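Local atomic coordinates of Serine/threonine-protein kinase Tel1 (PDB entry 6SKY), a protein that phosphorylates serine and threonine residues of target proteins with ATP and probably signals DNA damage as a member of the ATM subfamily of PI3/PI4-type kinases. Residues K2606-R2617 and P2653-F2663. Numbering follows the deposited sequence.
Sequences KQLVKGGNDDLR and PLTSSSGLIEF. With AGS (phosphothiophosphoric acid-adenylate ester), chain C.
Leu2608 and Ile2661 show how antiparallel strands can satisfy one another's backbone while presenting side chains to a ligand. Leu2608 N reaches Ile2661 O at 2.9 Å, Ile2661 N returns the bond to Leu2608 O, and both donors lie in the carbonyl plane. Lys2610 and Gly2659 repeat the reciprocal pair, although Lys2610 N stands 20° out of the plane of its acceptor; beyond Leu2608, a weak bond joins Phe2663 N to Lys2606 O. The intervening Gln2607 and Val2609 turn their backbone bonds to Leu2595 and Lys2593 of the neighbouring strand, and Gln2607 OE1 is taken by Tyr2517 OH. On the nucleotide side, the Glu2662 carbonyl accepts adenine N6 at 2.8 Å, while the extended Lys2610 runs past Ile2661 CD1 (3.6 Å from its CD) to a weak bond from NZ to the alpha-phosphate oxygen O2A. With CG anti to the backbone N (chi1 -157°), the Phe2663 ring lies under the adenine, whose C2 sits 3.6 Å above the ring centre, and Leu2608 CD1 meets the ring edge at CD1, 3.4 Å away. A serine in place of Phe2663 would probably leave that adenine face and Leu2608 without their aromatic neighbour. Further along, Leu2616 CD2 packs 3.7 Å from Gly2659 CA. Together these two strands are part of the antiparallel N-lobe sheet and lead into the hinge side of the ATP pocket of a PI3-kinase-related kinase.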
loop_
_atom_site.group_PDB
_atom_site.type_symbol
_atom_site.label_atom_id
_atom_site.label_comp_id
_atom_site.label_asym_id
_atom_site.label_seq_id
_atom_site.Cartn_x
_atom_site.Cartn_y
_atom_site.Cartn_z
ATOM N N LYS A 2606 -19.009 -6.319 46.608
ATOM C CA LYS A 2606 -17.913 -6.457 47.547
ATOM C C LYS A 2606 -16.929 -5.311 47.375
ATOM O O LYS A 2606 -16.867 -4.662 46.332
ATOM C CB LYS A 2606 -17.215 -7.796 47.362
ATOM C CG LYS A 2606 -18.154 -8.966 47.378
ATOM C CD LYS A 2606 -17.390 -10.259 47.364
ATOM C CE LYS A 2606 -16.440 -10.328 48.536
ATOM N NZ LYS A 2606 -15.677 -11.603 48.569
ATOM N N GLN A 2607 -16.164 -5.055 48.429
ATOM C CA GLN A 2607 -15.283 -3.900 48.474
ATOM C C GLN A 2607 -14.064 -4.229 49.306
ATOM O O GLN A 2607 -14.184 -4.831 50.371
ATOM C CB GLN A 2607 -15.978 -2.688 49.090
ATOM C CG GLN A 2607 -17.197 -2.233 48.362
ATOM C CD GLN A 2607 -18.129 -1.494 49.248
ATOM O OE1 GLN A 2607 -17.875 -1.347 50.433
ATOM N NE2 GLN A 2607 -19.220 -1.017 48.689
ATOM N N LEU A 2608 -12.898 -3.829 48.831
ATOM C CA LEU A 2608 -11.723 -3.751 49.679
ATOM C C LEU A 2608 -11.709 -2.371 50.305
ATOM O O LEU A 2608 -11.766 -1.368 49.591
ATOM C CB LEU A 2608 -10.432 -3.971 48.900
ATOM C CG LEU A 2608 -10.084 -5.312 48.289
ATOM C CD1 LEU A 2608 -10.337 -5.262 46.826
ATOM C CD2 LEU A 2608 -8.635 -5.602 48.545
ATOM N N VAL A 2609 -11.652 -2.318 51.624
ATOM C CA VAL A 2609 -11.467 -1.072 52.347
ATOM C C VAL A 2609 -9.990 -1.028 52.701
ATOM O O VAL A 2609 -9.552 -1.650 53.666
ATOM C CB VAL A 2609 -12.366 -0.987 53.581
ATOM C CG1 VAL A 2609 -12.275 0.376 54.185
ATOM C CG2 VAL A 2609 -13.791 -1.281 53.204
ATOM N N LYS A 2610 -9.213 -0.314 51.901
ATOM C CA LYS A 2610 -7.765 -0.370 51.978
ATOM C C LYS A 2610 -7.261 0.807 52.790
ATOM O O LYS A 2610 -7.558 1.959 52.470
ATOM C CB LYS A 2610 -7.150 -0.359 50.582
ATOM C CG LYS A 2610 -6.040 -1.356 50.398
ATOM C CD LYS A 2610 -5.665 -1.449 48.945
ATOM C CE LYS A 2610 -4.771 -2.637 48.678
ATOM N NZ LYS A 2610 -4.490 -2.778 47.221
ATOM N N GLY A 2611 -6.508 0.510 53.848
ATOM C CA GLY A 2611 -5.858 1.521 54.643
ATOM C C GLY A 2611 -4.353 1.324 54.596
ATOM O O GLY A 2611 -3.846 0.325 54.084
ATOM N N GLY A 2612 -3.644 2.297 55.142
ATOM C CA GLY A 2612 -2.201 2.238 55.117
ATOM C C GLY A 2612 -1.612 3.515 54.574
ATOM O O GLY A 2612 -2.218 4.579 54.702
ATOM N N ASN A 2613 -0.435 3.426 53.965
ATOM C CA ASN A 2613 0.244 4.591 53.414
ATOM C C ASN A 2613 0.433 4.460 51.909
ATOM O O ASN A 2613 1.382 5.002 51.342
ATOM C CB ASN A 2613 1.584 4.814 54.114
ATOM C CG ASN A 2613 2.299 3.517 54.430
ATOM O OD1 ASN A 2613 1.682 2.456 54.503
ATOM N ND2 ASN A 2613 3.607 3.599 54.634
ATOM N N ASP A 2614 -0.474 3.746 51.252
ATOM C CA ASP A 2614 -0.390 3.537 49.819
ATOM C C ASP A 2614 -0.860 4.781 49.073
ATOM O O ASP A 2614 -1.292 5.772 49.663
ATOM C CB ASP A 2614 -1.215 2.320 49.416
ATOM C CG ASP A 2614 -2.599 2.343 50.011
ATOM O OD1 ASP A 2614 -2.895 3.276 50.783
ATOM O OD2 ASP A 2614 -3.390 1.429 49.711
ATOM N N ASP A 2615 -0.774 4.723 47.747
ATOM C CA ASP A 2615 -1.229 5.802 46.875
ATOM C C ASP A 2615 -2.208 5.213 45.871
ATOM O O ASP A 2615 -1.801 4.619 44.870
ATOM C CB ASP A 2615 -0.058 6.483 46.179
ATOM C CG ASP A 2615 0.488 7.649 46.975
ATOM O OD1 ASP A 2615 -0.086 7.956 48.042
ATOM O OD2 ASP A 2615 1.488 8.257 46.536
ATOM N N LEU A 2616 -3.494 5.374 46.145
ATOM C CA LEU A 2616 -4.527 4.917 45.238
ATOM C C LEU A 2616 -4.845 5.923 44.153
ATOM O O LEU A 2616 -5.557 5.581 43.208
ATOM C CB LEU A 2616 -5.809 4.597 45.998
ATOM C CG LEU A 2616 -5.877 3.319 46.818
ATOM C CD1 LEU A 2616 -5.304 3.549 48.181
ATOM C CD2 LEU A 2616 -7.312 2.897 46.923
ATOM N N ARG A 2617 -4.349 7.152 44.256
ATOM C CA ARG A 2617 -4.632 8.109 43.198
ATOM C C ARG A 2617 -3.849 7.781 41.936
ATOM O O ARG A 2617 -4.345 8.002 40.829
ATOM C CB ARG A 2617 -4.338 9.525 43.667
ATOM C CG ARG A 2617 -5.155 10.554 42.950
ATOM C CD ARG A 2617 -4.571 11.926 43.113
ATOM N NE ARG A 2617 -5.426 12.933 42.501
ATOM C CZ ARG A 2617 -5.245 13.430 41.285
ATOM N NH1 ARG A 2617 -6.077 14.342 40.815
ATOM N NH2 ARG A 2617 -4.234 13.021 40.542
ATOM N N PRO A 2653 -10.222 6.809 45.834
ATOM C CA PRO A 2653 -9.376 7.266 46.940
ATOM C C PRO A 2653 -10.166 8.180 47.862
ATOM O O PRO A 2653 -10.780 9.147 47.412
ATOM C CB PRO A 2653 -8.250 8.026 46.236
ATOM C CG PRO A 2653 -8.382 7.686 44.806
ATOM C CD PRO A 2653 -9.807 7.411 44.565
ATOM N N LEU A 2654 -10.163 7.865 49.155
ATOM C CA LEU A 2654 -10.876 8.691 50.119
ATOM C C LEU A 2654 -9.963 9.772 50.676
ATOM O O LEU A 2654 -10.281 10.961 50.614
ATOM C CB LEU A 2654 -11.434 7.826 51.249
ATOM C CG LEU A 2654 -12.658 6.989 50.910
ATOM C CD1 LEU A 2654 -13.005 6.109 52.070
ATOM C CD2 LEU A 2654 -13.810 7.886 50.569
ATOM N N THR A 2655 -8.828 9.369 51.224
ATOM C CA THR A 2655 -7.831 10.301 51.719
ATOM C C THR A 2655 -6.485 9.924 51.125
ATOM O O THR A 2655 -6.417 9.039 50.272
ATOM C CB THR A 2655 -7.787 10.279 53.244
ATOM O OG1 THR A 2655 -7.793 8.923 53.698
ATOM C CG2 THR A 2655 -8.996 10.983 53.812
ATOM N N SER A 2656 -5.411 10.572 51.556
ATOM C CA SER A 2656 -4.086 10.202 51.076
ATOM C C SER A 2656 -3.586 8.912 51.689
ATOM O O SER A 2656 -2.426 8.553 51.483
ATOM C CB SER A 2656 -3.083 11.320 51.357
ATOM O OG SER A 2656 -3.243 12.391 50.446
ATOM N N SER A 2657 -4.429 8.207 52.433
ATOM C CA SER A 2657 -4.007 6.990 53.105
ATOM C C SER A 2657 -5.049 5.882 53.045
ATOM O O SER A 2657 -4.861 4.848 53.688
ATOM C CB SER A 2657 -3.676 7.297 54.561
ATOM O OG SER A 2657 -4.711 8.060 55.155
ATOM N N SER A 2658 -6.136 6.056 52.304
ATOM C CA SER A 2658 -7.217 5.087 52.358
ATOM C C SER A 2658 -8.038 5.161 51.083
ATOM O O SER A 2658 -8.086 6.188 50.403
ATOM C CB SER A 2658 -8.111 5.321 53.579
ATOM O OG SER A 2658 -8.707 6.602 53.537
ATOM N N GLY A 2659 -8.703 4.056 50.783
ATOM C CA GLY A 2659 -9.557 4.030 49.615
ATOM C C GLY A 2659 -10.489 2.848 49.641
ATOM O O GLY A 2659 -10.389 1.958 50.485
ATOM N N LEU A 2660 -11.419 2.868 48.700
ATOM C CA LEU A 2660 -12.313 1.755 48.436
ATOM C C LEU A 2660 -12.009 1.223 47.048
ATOM O O LEU A 2660 -12.052 1.974 46.072
ATOM C CB LEU A 2660 -13.770 2.185 48.516
ATOM C CG LEU A 2660 -14.210 2.856 49.801
ATOM C CD1 LEU A 2660 -15.649 3.231 49.674
ATOM C CD2 LEU A 2660 -14.008 1.907 50.940
ATOM N N ILE A 2661 -11.721 -0.063 46.957
ATOM C CA ILE A 2661 -11.465 -0.710 45.682
ATOM C C ILE A 2661 -12.583 -1.695 45.409
ATOM O O ILE A 2661 -13.025 -2.414 46.306
ATOM C CB ILE A 2661 -10.097 -1.403 45.673
ATOM C CG1 ILE A 2661 -9.026 -0.410 46.076
ATOM C CG2 ILE A 2661 -9.785 -1.897 44.316
ATOM C CD1 ILE A 2661 -7.658 -0.963 45.989
ATOM N N GLU A 2662 -13.055 -1.710 44.175
ATOM C CA GLU A 2662 -14.107 -2.633 43.786
ATOM C C GLU A 2662 -13.543 -4.036 43.714
ATOM O O GLU A 2662 -12.575 -4.283 42.994
ATOM C CB GLU A 2662 -14.682 -2.226 42.442
ATOM C CG GLU A 2662 -15.788 -3.101 41.963
ATOM C CD GLU A 2662 -16.096 -2.881 40.506
ATOM O OE1 GLU A 2662 -15.554 -3.622 39.666
ATOM O OE2 GLU A 2662 -16.874 -1.960 40.191
ATOM N N PHE A 2663 -14.134 -4.952 44.465
ATOM C CA PHE A 2663 -13.725 -6.347 44.435
ATOM C C PHE A 2663 -14.404 -7.003 43.244
ATOM O O PHE A 2663 -15.626 -7.152 43.231
ATOM C CB PHE A 2663 -14.102 -7.031 45.742
ATOM C CG PHE A 2663 -13.303 -8.241 46.047
ATOM C CD1 PHE A 2663 -12.104 -8.137 46.703
ATOM C CD2 PHE A 2663 -13.757 -9.489 45.693
ATOM C CE1 PHE A 2663 -11.364 -9.250 46.987
ATOM C CE2 PHE A 2663 -13.021 -10.603 45.975
ATOM C CZ PHE A 2663 -11.825 -10.483 46.623
HETATM P PG AGS C . 1.420 -7.786 47.780
HETATM S S1G AGS C . 2.244 -8.889 46.401
HETATM O O2G AGS C . 1.087 -6.379 47.217
HETATM O O3G AGS C . 2.394 -7.639 48.980
HETATM P PB AGS C . -1.180 -8.380 47.399
HETATM O O1B AGS C . -0.817 -8.268 45.976
HETATM O O2B AGS C . -1.971 -9.630 47.776
HETATM O O3B AGS C . 0.107 -8.429 48.295
HETATM P PA AGS C . -3.501 -7.325 48.400
HETATM O O1A AGS C . -3.462 -7.339 49.866
HETATM O O2A AGS C . -4.367 -6.221 47.794
HETATM O O3A AGS C . -2.059 -7.136 47.794
HETATM O "O5'" AGS C . -3.995 -8.739 47.941
HETATM C "C5'" AGS C . -5.323 -9.149 48.291
HETATM C "C4'" AGS C . -5.708 -10.361 47.488
HETATM O "O4'" AGS C . -6.926 -10.088 46.773
HETATM C "C3'" AGS C . -4.702 -10.797 46.431
HETATM O "O3'" AGS C . -4.745 -12.204 46.235
HETATM C "C2'" AGS C . -5.160 -10.033 45.192
HETATM O "O2'" AGS C . -4.861 -10.756 44.007
HETATM C "C1'" AGS C . -6.673 -9.956 45.388
HETATM N N9 AGS C . -7.250 -8.699 44.940
HETATM C C8 AGS C . -6.699 -7.453 45.056
HETATM N N7 AGS C . -7.443 -6.493 44.568
HETATM C C5 AGS C . -8.564 -7.155 44.102
HETATM C C6 AGS C . -9.733 -6.704 43.464
HETATM N N6 AGS C . -9.976 -5.423 43.182
HETATM N N1 AGS C . -10.657 -7.624 43.127
HETATM C C2 AGS C . -10.420 -8.906 43.408
HETATM N N3 AGS C . -9.357 -9.450 44.002
HETATM C C4 AGS C . -8.459 -8.514 44.324
#